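Local coordinates for protein endo-beta-1,4-glucanase (cellulase B) (Bacillus halodurans, PDB 4V2X) that cleaves beta-1,4-linked glucans, probably including xyloglucan and mixed-linkage beta-glucans, with a family 5 catalytic module aided by a family 46 carbohydrate-binding module, at residues L156-M161 against V170-L175; V281-Y286 against D523-K528; L411-N416 against A465-G470; S487-V492 against Q580-A585. All blocks are in the same frame, centred on the assembly; numbering follows the deposited sequence. Where two conformers were deposited one is given.

Contact 1 (L156-M161 against V170-L175). With GOL (glycerol), chain G.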
# COMPACT_ATOMS: atom_id res chain seq x y z
N LEU A 156 -13.11 19.72 -5.44
CA LEU A 156 -13.15 21.04 -4.82
C LEU A 156 -12.12 21.18 -3.70
O LEU A 156 -11.56 22.25 -3.52
CB LEU A 156 -14.55 21.35 -4.30
CG LEU A 156 -15.60 21.59 -5.39
CD1 LEU A 156 -17.01 21.50 -4.84
CD2 LEU A 156 -15.38 22.93 -6.09
N TRP A 157 -11.86 20.11 -2.95
CA TRP A 157 -10.89 20.18 -1.85
C TRP A 157 -10.22 18.87 -1.42
O TRP A 157 -9.08 18.89 -0.95
CB TRP A 157 -11.51 20.87 -0.62
CG TRP A 157 -12.73 20.18 -0.10
CD1 TRP A 157 -14.02 20.39 -0.51
CD2 TRP A 157 -12.80 19.16 0.90
NE1 TRP A 157 -14.88 19.58 0.17
CE2 TRP A 157 -14.16 18.81 1.05
CE3 TRP A 157 -11.84 18.52 1.71
CZ2 TRP A 157 -14.59 17.84 1.95
CZ3 TRP A 157 -12.27 17.55 2.60
CH2 TRP A 157 -13.63 17.22 2.72
N ILE A 158 -10.89 17.72 -1.57
CA ILE A 158 -10.32 16.48 -1.04
C ILE A 158 -8.97 16.16 -1.72
O ILE A 158 -8.03 15.70 -1.07
CB ILE A 158 -11.31 15.30 -1.16
CG1 ILE A 158 -12.49 15.50 -0.21
CG2 ILE A 158 -10.60 13.98 -0.85
CD1 ILE A 158 -13.64 14.53 -0.42
N TYR A 159 -8.89 16.46 -3.01
CA TYR A 159 -7.68 16.23 -3.82
C TYR A 159 -6.43 16.92 -3.26
O TYR A 159 -5.31 16.56 -3.65
CB TYR A 159 -7.91 16.71 -5.26
CG TYR A 159 -7.78 18.20 -5.37
CD1 TYR A 159 -8.80 19.04 -4.95
CD2 TYR A 159 -6.61 18.78 -5.86
CE1 TYR A 159 -8.67 20.41 -5.01
CE2 TYR A 159 -6.47 20.15 -5.93
CZ TYR A 159 -7.52 20.95 -5.50
OH TYR A 159 -7.42 22.32 -5.56
N GLU A 160 -6.61 17.93 -2.41
CA GLU A 160 -5.51 18.67 -1.79
C GLU A 160 -4.72 17.83 -0.81
O GLU A 160 -3.65 18.25 -0.38
CB GLU A 160 -6.03 19.89 -1.00
CG GLU A 160 -6.67 21.00 -1.82
CD GLU A 160 -7.22 22.11 -0.93
OE1 GLU A 160 -6.70 22.33 0.19
OE2 GLU A 160 -8.18 22.77 -1.35
N MET A 161 -5.25 16.67 -0.44
CA MET A 161 -4.71 15.87 0.66
C MET A 161 -3.22 15.58 0.55
O MET A 161 -2.53 15.46 1.57
CB MET A 161 -5.49 14.55 0.77
CG MET A 161 -5.24 13.77 2.04
SD MET A 161 -6.23 12.27 1.97
CE MET A 161 -5.62 11.38 3.39
N VAL A 170 -9.09 16.54 8.66
CA VAL A 170 -9.95 17.20 9.64
C VAL A 170 -11.34 17.52 9.06
O VAL A 170 -12.36 17.24 9.69
CB VAL A 170 -9.30 18.50 10.19
CG1 VAL A 170 -10.32 19.37 10.92
CG2 VAL A 170 -8.14 18.17 11.11
N LYS A 171 -11.36 18.09 7.87
CA LYS A 171 -12.61 18.45 7.20
C LYS A 171 -13.44 17.22 6.81
O LYS A 171 -14.65 17.17 7.05
CB LYS A 171 -12.29 19.28 5.96
CG LYS A 171 -13.49 19.93 5.30
CD LYS A 171 -13.04 20.91 4.24
CE LYS A 171 -14.20 21.47 3.44
NZ LYS A 171 -13.75 22.53 2.52
N TYR A 172 -12.78 16.23 6.22
CA TYR A 172 -13.41 14.97 5.82
C TYR A 172 -13.99 14.24 7.03
O TYR A 172 -15.14 13.80 7.00
CB TYR A 172 -12.36 14.11 5.11
CG TYR A 172 -12.80 12.78 4.57
CD1 TYR A 172 -13.43 12.67 3.33
CD2 TYR A 172 -12.50 11.60 5.25
CE1 TYR A 172 -13.79 11.44 2.81
CE2 TYR A 172 -12.85 10.37 4.73
CZ TYR A 172 -13.49 10.29 3.52
OH TYR A 172 -13.82 9.05 3.03
N ARG A 173 -13.19 14.12 8.09
CA ARG A 173 -13.64 13.50 9.33
C ARG A 173 -14.88 14.21 9.86
O ARG A 173 -15.86 13.56 10.23
CB ARG A 173 -12.52 13.52 10.37
CG ARG A 173 -12.95 13.16 11.79
CD ARG A 173 -11.73 13.04 12.70
NE ARG A 173 -11.12 11.72 12.59
CZ ARG A 173 -11.59 10.64 13.20
NH1 ARG A 173 -12.68 10.73 13.96
NH2 ARG A 173 -10.98 9.47 13.06
N SER A 174 -14.84 15.53 9.89
CA SER A 174 -15.97 16.30 10.42
C SER A 174 -17.26 16.03 9.65
O SER A 174 -18.32 15.84 10.24
CB SER A 174 -15.68 17.80 10.40
OG SER A 174 -16.83 18.50 10.84
N LEU A 175 -17.17 16.00 8.32
CA LEU A 175 -18.35 15.79 7.51
C LEU A 175 -18.93 14.40 7.74
O LEU A 175 -20.14 14.26 7.93
CB LEU A 175 -18.05 16.02 6.02
CG LEU A 175 -17.77 17.47 5.61
CD1 LEU A 175 -17.53 17.55 4.11
CD2 LEU A 175 -18.89 18.41 6.00
C1 GOL G . -9.71 21.92 2.59
O1 GOL G . -10.85 22.60 2.07
C2 GOL G . -8.84 22.95 3.32
O2 GOL G . -7.81 23.39 2.42
C3 GOL G . -8.26 22.32 4.58
O3 GOL G . -7.13 23.07 5.04

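Contact 2 (V281-Y286 against D523-K528)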
# COMPACT_ATOMS: atom_id res chain seq x y z
N VAL A 281 -17.31 9.79 -26.88
CA VAL A 281 -17.37 11.21 -27.23
C VAL A 281 -17.52 11.48 -28.73
O VAL A 281 -17.74 12.62 -29.12
CB VAL A 281 -16.17 12.01 -26.67
CG1 VAL A 281 -16.08 11.86 -25.15
CG2 VAL A 281 -14.85 11.62 -27.35
N ASN A 282 -17.42 10.43 -29.54
CA ASN A 282 -17.45 10.51 -31.00
C ASN A 282 -16.27 11.30 -31.57
O ASN A 282 -16.41 12.44 -32.00
CB ASN A 282 -18.78 11.07 -31.53
CG ASN A 282 -18.95 10.85 -33.02
OD1 ASN A 282 -17.99 10.54 -33.74
ND2 ASN A 282 -20.17 11.02 -33.50
N ILE A 283 -15.12 10.64 -31.56
CA ILE A 283 -13.88 11.20 -32.08
C ILE A 283 -13.12 10.03 -32.71
O ILE A 283 -13.45 8.87 -32.48
CB ILE A 283 -13.07 11.87 -30.93
CG1 ILE A 283 -11.93 12.75 -31.47
CG2 ILE A 283 -12.53 10.82 -29.96
CD1 ILE A 283 -11.25 13.55 -30.36
N ALA A 284 -12.14 10.35 -33.54
CA ALA A 284 -11.21 9.36 -34.10
C ALA A 284 -11.88 8.33 -35.02
O ALA A 284 -11.28 7.29 -35.33
CB ALA A 284 -10.42 8.67 -32.98
N GLY A 285 -13.09 8.62 -35.48
CA GLY A 285 -13.80 7.76 -36.42
C GLY A 285 -14.68 6.71 -35.79
O GLY A 285 -15.28 5.90 -36.53
N TYR A 286 -14.79 6.72 -34.46
CA TYR A 286 -15.55 5.71 -33.72
C TYR A 286 -17.01 6.12 -33.62
O TYR A 286 -17.51 6.45 -32.55
CB TYR A 286 -14.93 5.45 -32.34
CG TYR A 286 -13.64 4.67 -32.46
CD1 TYR A 286 -13.65 3.28 -32.50
CD2 TYR A 286 -12.42 5.33 -32.59
CE1 TYR A 286 -12.47 2.56 -32.64
CE2 TYR A 286 -11.25 4.62 -32.73
CZ TYR A 286 -11.28 3.24 -32.75
OH TYR A 286 -10.12 2.52 -32.90
N ASP A 523 -4.96 16.13 -32.50
CA ASP A 523 -4.44 15.98 -33.86
C ASP A 523 -3.69 14.67 -34.10
O ASP A 523 -3.06 14.48 -35.15
CB ASP A 523 -3.62 17.21 -34.27
CG ASP A 523 -2.30 17.34 -33.52
OD1 ASP A 523 -1.86 16.41 -32.82
OD2 ASP A 523 -1.69 18.42 -33.67
N TRP A 524 -3.77 13.75 -33.14
CA TRP A 524 -3.37 12.36 -33.34
C TRP A 524 -4.35 11.62 -34.28
O TRP A 524 -4.04 10.53 -34.77
CB TRP A 524 -3.24 11.63 -32.00
CG TRP A 524 -4.40 11.81 -31.10
CD1 TRP A 524 -4.57 12.80 -30.17
CD2 TRP A 524 -5.58 11.01 -31.05
NE1 TRP A 524 -5.78 12.67 -29.55
CE2 TRP A 524 -6.42 11.57 -30.06
CE3 TRP A 524 -6.01 9.87 -31.73
CZ2 TRP A 524 -7.66 11.03 -29.75
CZ3 TRP A 524 -7.25 9.33 -31.41
CH2 TRP A 524 -8.06 9.91 -30.43
N THR A 525 -5.50 12.22 -34.55
CA THR A 525 -6.46 11.68 -35.51
C THR A 525 -6.99 12.77 -36.42
O THR A 525 -7.10 13.93 -36.03
CB THR A 525 -7.64 10.98 -34.80
OG1 THR A 525 -8.57 10.48 -35.77
CG2 THR A 525 -8.37 11.92 -33.84
N SER A 526 -7.32 12.39 -37.66
CA SER A 526 -7.99 13.29 -38.58
C SER A 526 -9.47 13.51 -38.24
O SER A 526 -10.03 14.50 -38.66
CB SER A 526 -7.91 12.73 -40.01
OG SER A 526 -8.57 11.48 -40.08
N PHE A 527 -10.08 12.57 -37.51
CA PHE A 527 -11.51 12.66 -37.21
C PHE A 527 -11.74 13.51 -35.97
O PHE A 527 -11.33 13.13 -34.87
CB PHE A 527 -12.11 11.27 -36.95
CG PHE A 527 -12.20 10.42 -38.18
CD1 PHE A 527 -13.34 10.46 -38.97
CD2 PHE A 527 -11.17 9.58 -38.54
CE1 PHE A 527 -13.45 9.66 -40.10
CE2 PHE A 527 -11.27 8.78 -39.67
CZ PHE A 527 -12.41 8.83 -40.45
N LYS A 528 -12.37 14.66 -36.17
CA LYS A 528 -12.60 15.61 -35.08
C LYS A 528 -13.77 15.17 -34.19
O LYS A 528 -14.57 14.30 -34.55
CB LYS A 528 -12.85 17.01 -35.62
CG LYS A 528 -11.73 17.57 -36.50
CD LYS A 528 -10.39 17.64 -35.78
CE LYS A 528 -9.47 16.47 -36.12
NZ LYS A 528 -8.15 16.55 -35.42
O HOH W 1 -16.97 13.16 -34.87

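Contact 3 (L411-N416 against A465-G470). With CA (calcium ion), chain C.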
# COMPACT_ATOMS: atom_id res chain seq x y z
N LEU A 411 -29.14 -8.62 -38.89
CA LEU A 411 -29.60 -8.58 -37.53
C LEU A 411 -28.62 -9.32 -36.65
O LEU A 411 -27.90 -10.21 -37.11
CB LEU A 411 -30.96 -9.29 -37.40
CG LEU A 411 -32.12 -8.82 -38.26
CD1 LEU A 411 -33.36 -9.66 -37.94
CD2 LEU A 411 -32.39 -7.34 -38.08
N GLN A 412 -28.57 -8.93 -35.39
CA GLN A 412 -27.89 -9.70 -34.37
C GLN A 412 -28.99 -10.17 -33.42
O GLN A 412 -29.45 -9.41 -32.56
CB GLN A 412 -26.83 -8.85 -33.67
CG GLN A 412 -25.63 -8.50 -34.55
CD GLN A 412 -25.89 -7.37 -35.53
OE1 GLN A 412 -26.36 -6.30 -35.15
NE2 GLN A 412 -25.56 -7.60 -36.80
N LEU A 413 -29.42 -11.42 -33.59
CA LEU A 413 -30.61 -11.91 -32.90
C LEU A 413 -30.44 -12.08 -31.40
O LEU A 413 -31.41 -11.97 -30.65
CB LEU A 413 -31.10 -13.22 -33.54
CG LEU A 413 -31.73 -13.05 -34.93
CD1 LEU A 413 -31.98 -14.41 -35.57
CD2 LEU A 413 -33.01 -12.23 -34.88
N HIS A 414 -29.21 -12.32 -30.94
CA HIS A 414 -28.91 -12.43 -29.51
C HIS A 414 -29.82 -13.47 -28.84
O HIS A 414 -30.27 -13.29 -27.71
CB HIS A 414 -29.06 -11.07 -28.80
CG HIS A 414 -28.00 -10.07 -29.18
ND1 HIS A 414 -28.22 -8.71 -29.13
CD2 HIS A 414 -26.72 -10.24 -29.59
CE1 HIS A 414 -27.12 -8.08 -29.51
NE2 HIS A 414 -26.20 -8.99 -29.80
N GLY A 415 -30.09 -14.56 -29.55
CA GLY A 415 -30.88 -15.67 -29.00
C GLY A 415 -32.39 -15.56 -29.15
O GLY A 415 -33.12 -16.45 -28.71
N ASN A 416 -32.86 -14.49 -29.79
CA ASN A 416 -34.29 -14.30 -30.01
C ASN A 416 -34.70 -14.72 -31.40
O ASN A 416 -33.86 -15.03 -32.24
CB ASN A 416 -34.68 -12.85 -29.78
CG ASN A 416 -34.26 -12.34 -28.42
OD1 ASN A 416 -34.28 -13.08 -27.43
ND2 ASN A 416 -33.87 -11.07 -28.37
N ALA A 465 -39.04 -4.12 -36.52
CA ALA A 465 -38.83 -5.55 -36.32
C ALA A 465 -39.24 -5.94 -34.92
O ALA A 465 -38.77 -5.35 -33.94
CB ALA A 465 -37.37 -5.93 -36.56
N GLU A 466 -40.10 -6.95 -34.85
CA GLU A 466 -40.65 -7.46 -33.59
C GLU A 466 -40.03 -8.82 -33.30
O GLU A 466 -39.87 -9.63 -34.22
CB GLU A 466 -42.17 -7.59 -33.67
CG GLU A 466 -42.88 -6.27 -33.91
CD GLU A 466 -44.37 -6.42 -34.17
OE1 GLU A 466 -44.79 -7.49 -34.66
OE2 GLU A 466 -45.12 -5.47 -33.88
N PHE A 467 -39.69 -9.06 -32.04
CA PHE A 467 -39.03 -10.29 -31.62
C PHE A 467 -39.80 -10.94 -30.47
O PHE A 467 -40.60 -10.28 -29.79
CB PHE A 467 -37.58 -9.99 -31.22
CG PHE A 467 -36.80 -9.32 -32.30
CD1 PHE A 467 -36.17 -10.07 -33.29
CD2 PHE A 467 -36.71 -7.94 -32.36
CE1 PHE A 467 -35.46 -9.46 -34.31
CE2 PHE A 467 -36.00 -7.31 -33.37
CZ PHE A 467 -35.38 -8.08 -34.35
N ASN A 468 -39.57 -12.23 -30.27
CA ASN A 468 -40.29 -12.97 -29.23
C ASN A 468 -39.91 -12.51 -27.82
O ASN A 468 -40.70 -12.64 -26.89
CB ASN A 468 -40.10 -14.49 -29.39
CG ASN A 468 -38.67 -14.94 -29.16
OD1 ASN A 468 -37.72 -14.19 -29.38
ND2 ASN A 468 -38.52 -16.18 -28.74
N ARG A 469 -38.69 -12.00 -27.68
CA ARG A 469 -38.24 -11.40 -26.44
C ARG A 469 -37.54 -10.08 -26.73
O ARG A 469 -37.02 -9.88 -27.83
CB ARG A 469 -37.23 -12.32 -25.74
CG ARG A 469 -37.77 -13.71 -25.44
CD ARG A 469 -36.75 -14.57 -24.72
NE ARG A 469 -35.55 -14.80 -25.52
CZ ARG A 469 -34.44 -15.39 -25.07
NH1 ARG A 469 -34.37 -15.84 -23.82
NH2 ARG A 469 -33.40 -15.54 -25.88
N GLY A 470 -37.54 -9.19 -25.75
CA GLY A 470 -36.76 -7.96 -25.85
C GLY A 470 -37.44 -6.87 -26.65
O GLY A 470 -38.54 -7.03 -27.17
CA CA C . -42.06 -8.69 -28.82
O HOH W 2 -35.83 -17.33 -28.38
O HOH W 3 -40.05 -7.26 -29.62
O HOH W 4 -42.81 -10.53 -27.52
O HOH W 5 -40.52 -8.82 -27.04
O HOH W 6 -42.62 -6.76 -27.25
O HOH W 7 -43.37 -9.87 -30.57

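Contact 4 (S487-V492 against Q580-A585)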
# COMPACT_ATOMS: atom_id res chain seq x y z
N SER A 487 -19.70 27.60 -50.47
CA SER A 487 -18.61 28.52 -50.20
C SER A 487 -19.10 29.67 -49.35
O SER A 487 -20.27 30.05 -49.41
CB SER A 487 -18.03 29.04 -51.51
OG SER A 487 -17.47 27.99 -52.28
N THR A 488 -18.21 30.22 -48.53
CA THR A 488 -18.59 31.29 -47.62
C THR A 488 -17.34 31.96 -47.06
O THR A 488 -16.22 31.54 -47.33
CB THR A 488 -19.46 30.75 -46.47
OG1 THR A 488 -20.10 31.84 -45.78
CG2 THR A 488 -18.64 29.91 -45.48
N GLN A 489 -17.55 33.02 -46.29
CA GLN A 489 -16.47 33.70 -45.61
C GLN A 489 -16.99 34.13 -44.24
O GLN A 489 -18.14 34.57 -44.12
CB GLN A 489 -15.98 34.89 -46.44
CG GLN A 489 -14.63 35.45 -45.99
CD GLN A 489 -13.81 36.04 -47.14
OE1 GLN A 489 -13.48 35.34 -48.11
NE2 GLN A 489 -13.45 37.32 -47.02
N GLY A 490 -16.16 33.97 -43.21
CA GLY A 490 -16.59 34.26 -41.85
C GLY A 490 -15.47 34.41 -40.85
O GLY A 490 -14.29 34.50 -41.22
N HIS A 491 -15.84 34.45 -39.58
CA HIS A 491 -14.93 34.70 -38.46
C HIS A 491 -14.87 33.44 -37.59
O HIS A 491 -15.85 32.70 -37.49
CB HIS A 491 -15.46 35.90 -37.66
CG HIS A 491 -14.55 36.35 -36.56
ND1 HIS A 491 -14.75 35.99 -35.25
CD2 HIS A 491 -13.48 37.17 -36.57
CE1 HIS A 491 -13.82 36.55 -34.49
NE2 HIS A 491 -13.04 37.27 -35.27
N VAL A 492 -13.73 33.20 -36.95
CA VAL A 492 -13.54 31.97 -36.15
C VAL A 492 -14.52 31.80 -34.99
O VAL A 492 -14.74 30.68 -34.53
CB VAL A 492 -12.10 31.84 -35.60
CG1 VAL A 492 -11.10 31.67 -36.73
CG2 VAL A 492 -11.74 33.02 -34.69
N GLN A 580 -10.03 35.26 -39.61
CA GLN A 580 -10.90 35.19 -40.77
C GLN A 580 -10.76 33.84 -41.48
O GLN A 580 -9.65 33.31 -41.65
CB GLN A 580 -10.58 36.33 -41.75
CG GLN A 580 -10.71 37.72 -41.14
CD GLN A 580 -12.09 38.03 -40.56
OE1 GLN A 580 -13.11 37.58 -41.08
NE2 GLN A 580 -12.12 38.83 -39.49
N VAL A 581 -11.89 33.30 -41.90
CA VAL A 581 -11.94 31.99 -42.51
C VAL A 581 -12.72 32.06 -43.81
O VAL A 581 -13.84 32.58 -43.85
CB VAL A 581 -12.60 30.96 -41.57
CG1 VAL A 581 -12.57 29.57 -42.19
CG2 VAL A 581 -11.91 30.98 -40.22
N THR A 582 -12.11 31.56 -44.88
CA THR A 582 -12.76 31.41 -46.16
C THR A 582 -13.09 29.93 -46.35
O THR A 582 -12.23 29.08 -46.15
CB THR A 582 -11.84 31.88 -47.30
OG1 THR A 582 -11.57 33.28 -47.13
CG2 THR A 582 -12.46 31.65 -48.67
N GLY A 583 -14.33 29.66 -46.71
CA GLY A 583 -14.79 28.31 -47.03
C GLY A 583 -15.02 28.18 -48.52
O GLY A 583 -15.60 29.07 -49.15
N ILE A 584 -14.55 27.08 -49.10
CA ILE A 584 -14.67 26.84 -50.53
C ILE A 584 -15.28 25.47 -50.77
O ILE A 584 -14.69 24.45 -50.41
CB ILE A 584 -13.31 26.93 -51.25
CG1 ILE A 584 -12.64 28.28 -50.99
CG2 ILE A 584 -13.49 26.70 -52.75
CD1 ILE A 584 -11.17 28.31 -51.36
N ALA A 585 -16.45 25.45 -51.39
CA ALA A 585 -17.16 24.20 -51.67
C ALA A 585 -16.48 23.38 -52.76
O ALA A 585 -15.75 23.91 -53.59
CB ALA A 585 -18.60 24.50 -52.05
O HOH W 8 -16.66 26.27 -55.05

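Contact 1 (L156-M161 against V170-L175)
K171 lies along one face of the W157 indole. Its extended chain runs from the six-membered ring to the five-membered one. K171 CD sits 3.6 Å from the centroid of the six-membered ring of W157, a CH-pi contact. K171 NZ stands 3.6 Å from the centroid of the five-membered ring of W157, only 9° off the normal, and makes a cation-pi contact. W157 CG is placed between the backbone N and the carbonyl carbon (chi1 58°), which carries the indole across to the second helix. I158 CG1 lies against the opposite face, toward its rim. W157 NE1 hydrogen-bonds to D153 OD1, which should help fix the ring's rotation. K171 NZ also forms a salt bridge with E113 and gives a 2.9 Å hydrogen bond to O1 of a glycerol, probably from the crystallisation liquor.

The far end of the indole meets the helix backbone: W157 CH2 is 3.7 Å from Y172 N, and Y172 CA lies at the ring edge, in plane. W157 CZ2 touches L175 CD1 at 3.7 Å. I158 CD1 approaches Y172 CD1 at 4.2 Å. With an alanine at W157, K171 would probably lose the surface that steadies its chain, and a gap would open beside L175.

Helices 153-158 and 165-183 follow barrel strand 145-149 in the chain. Helix 209-227 packs beside them, touching I158 through L218 and Y172 through V221 and F222.

Contact 2 (V281-Y286 against D523-K528)
A type I' beta turn from I283 to Y286 presses A284 and G285 against F527, joining the glycosyl hydrolase family 5 module to the family 46 carbohydrate-binding module. The turn follows a Schellman motif, with N282 at positive phi, that ends helix 277-281. The partner loop contains an ST turn at T525.

One direct hydrogen bond ties the loops: A284 N donates to F527 O at 3.2 Å. The bond is fairly straight at the hydrogen (161°), but the donor lies 44° out of the carbonyl plane. I283 CG1 rests against that same oxygen, F527 O, at 3.5 Å.

G285 CA lies over one face of the F527 ring, 3.8 Å from its centroid, as a CH-pi contact. F527 CG is anti to its own carbonyl carbon (chi1 -71°), which brings the ring over the turn. A side chain at G285 would run tightly into F527 CD2, and the turn's backbone angles there also suit a glycine. A284 CB meets the six-membered ring of W524, reaching CZ3 at 3.6 Å. T525 CG2 lies over one face of the W524 indole, toward its rim.

T525 OG1 is 3.3 Å from A284 CA and accepts from F527 N, which closes the ST turn. A water lies close to both N282 O and K528 O and can link the two loops a second time.

K528 turns back on its own loop. Its NZ bonds to the carbonyls of A519 and P521, and to T525 O at 2.9 Å, approaching nearly along the C=O axis.

Contact 3 (L411-N416 against A465-G470)
L411, at the end of strand 407-412, points its CD1 at the edge of the F467 ring, 4.2 Å from CE1. L413 reaches the same atom: its CD2 lies 3.7 Å from F467 CE1, and the two side chains cross at about a right angle. L413 then opens a type I' beta turn that runs to N416. H414 and G415 fill its corners, both at positive phi.

G415 O takes a weak hydrogen bond from R469 NH2 at 3.0 Å. A water joins the same oxygen to N468 ND2. A side chain at G415 would crowd R469 NH2.

N416 buries the most surface here. N416 OD1 receives two weak bonds from R469, from NE at 2.9 Å and from NH2 at 3.0 Å. The amide and guanidinium planes stand 88° apart, and the NE bond is bent to 129° at the hydrogen. N416 ND2 hydrogen-bonds to S389 OG and R387 O. N416 CB lies 3.3 Å from N468 OD1, which itself accepts from E417 N. An alanine in place of N416 is likely to leave the R469 guanidinium with just its weak bond to G415 O across this contact, freer to turn, and R387 O without this donor.

The backbone O of F467 binds a calcium ion at 2.4 Å, together with five waters and two further ligand atoms. One of those waters also bonds F467 N and G470 O. The contact thus joins the ends of strands 407-412 and 458-467, one from each sheet of an immunoglobulin-like beta sandwich, with a calcium site beside it.

Contact 4 (S487-V492 against Q580-A585)
Four backbone hydrogen bonds join T488 to G583 and G490 to V581, the hydrogen-bonded pairs of an antiparallel ladder. G583 N gives to T488 O at 2.7 Å, and T488 N returns a bond to G583 O at 2.9 Å. In the next pair, G490 N to V581 O and V581 N to G490 O both measure 2.8 Å. The strand directions differ by 156°.

Beyond the ladder, S487 OG takes the N-H of A585 at 2.9 Å. This bond is almost straight (175°). S487 OG is anti to its carbonyl carbon (chi1 -63°), which turns the hydroxyl to the partner strand, next to the T488-G583 pair. A water bonds A585 O nearby.

Q489 and T582 form a non-hydrogen-bonded pair, and their side chains bond instead. T582 OG1 donates to Q489 OE1 at 3.0 Å, coming from above the amide carbonyl plane. Q489 CA also makes a C-H...O contact to V581 O, at 3.4 Å. H491 and Q580 stand beside each other on the face that carries Q489 and T582. H491 ND1 bonds to S493.

T488 and V581 point to the other face. Just past the strand, V492 CG1 packs on V581 CG2 at 3.6 Å, the two side chains crossing at about a right angle. A side chain at G583 would run tightly into T488 CG2.

Strand 580-585 lies between strands 569-577 and 484-491 of the carbohydrate-binding module's antiparallel sheet. F495 and F550, from strand 495-500 and helix 547-551, cover V581.

The four contacts sample all three modules. Contact 1 lies in the catalytic barrel, contact 3 in the immunoglobulin-like module and contact 4 in the C-terminal carbohydrate-binding module. Contact 2 bridges the first and last of these. Its loops lie in the chain on either side of contact 3, yet the centres of contacts 2 and 3 are about 32 Å apart. Contacts 2 and 4 are closer, with centres about 23 Å apart, whereas contact 1 lies about 50 Å from both contact 3 and contact 4, centre to centre. Contact 3 supplies a calcium ligand directly, while the Y172 side chain of contact 1 is about 8 Å from that of D217, a residue of the other calcium site.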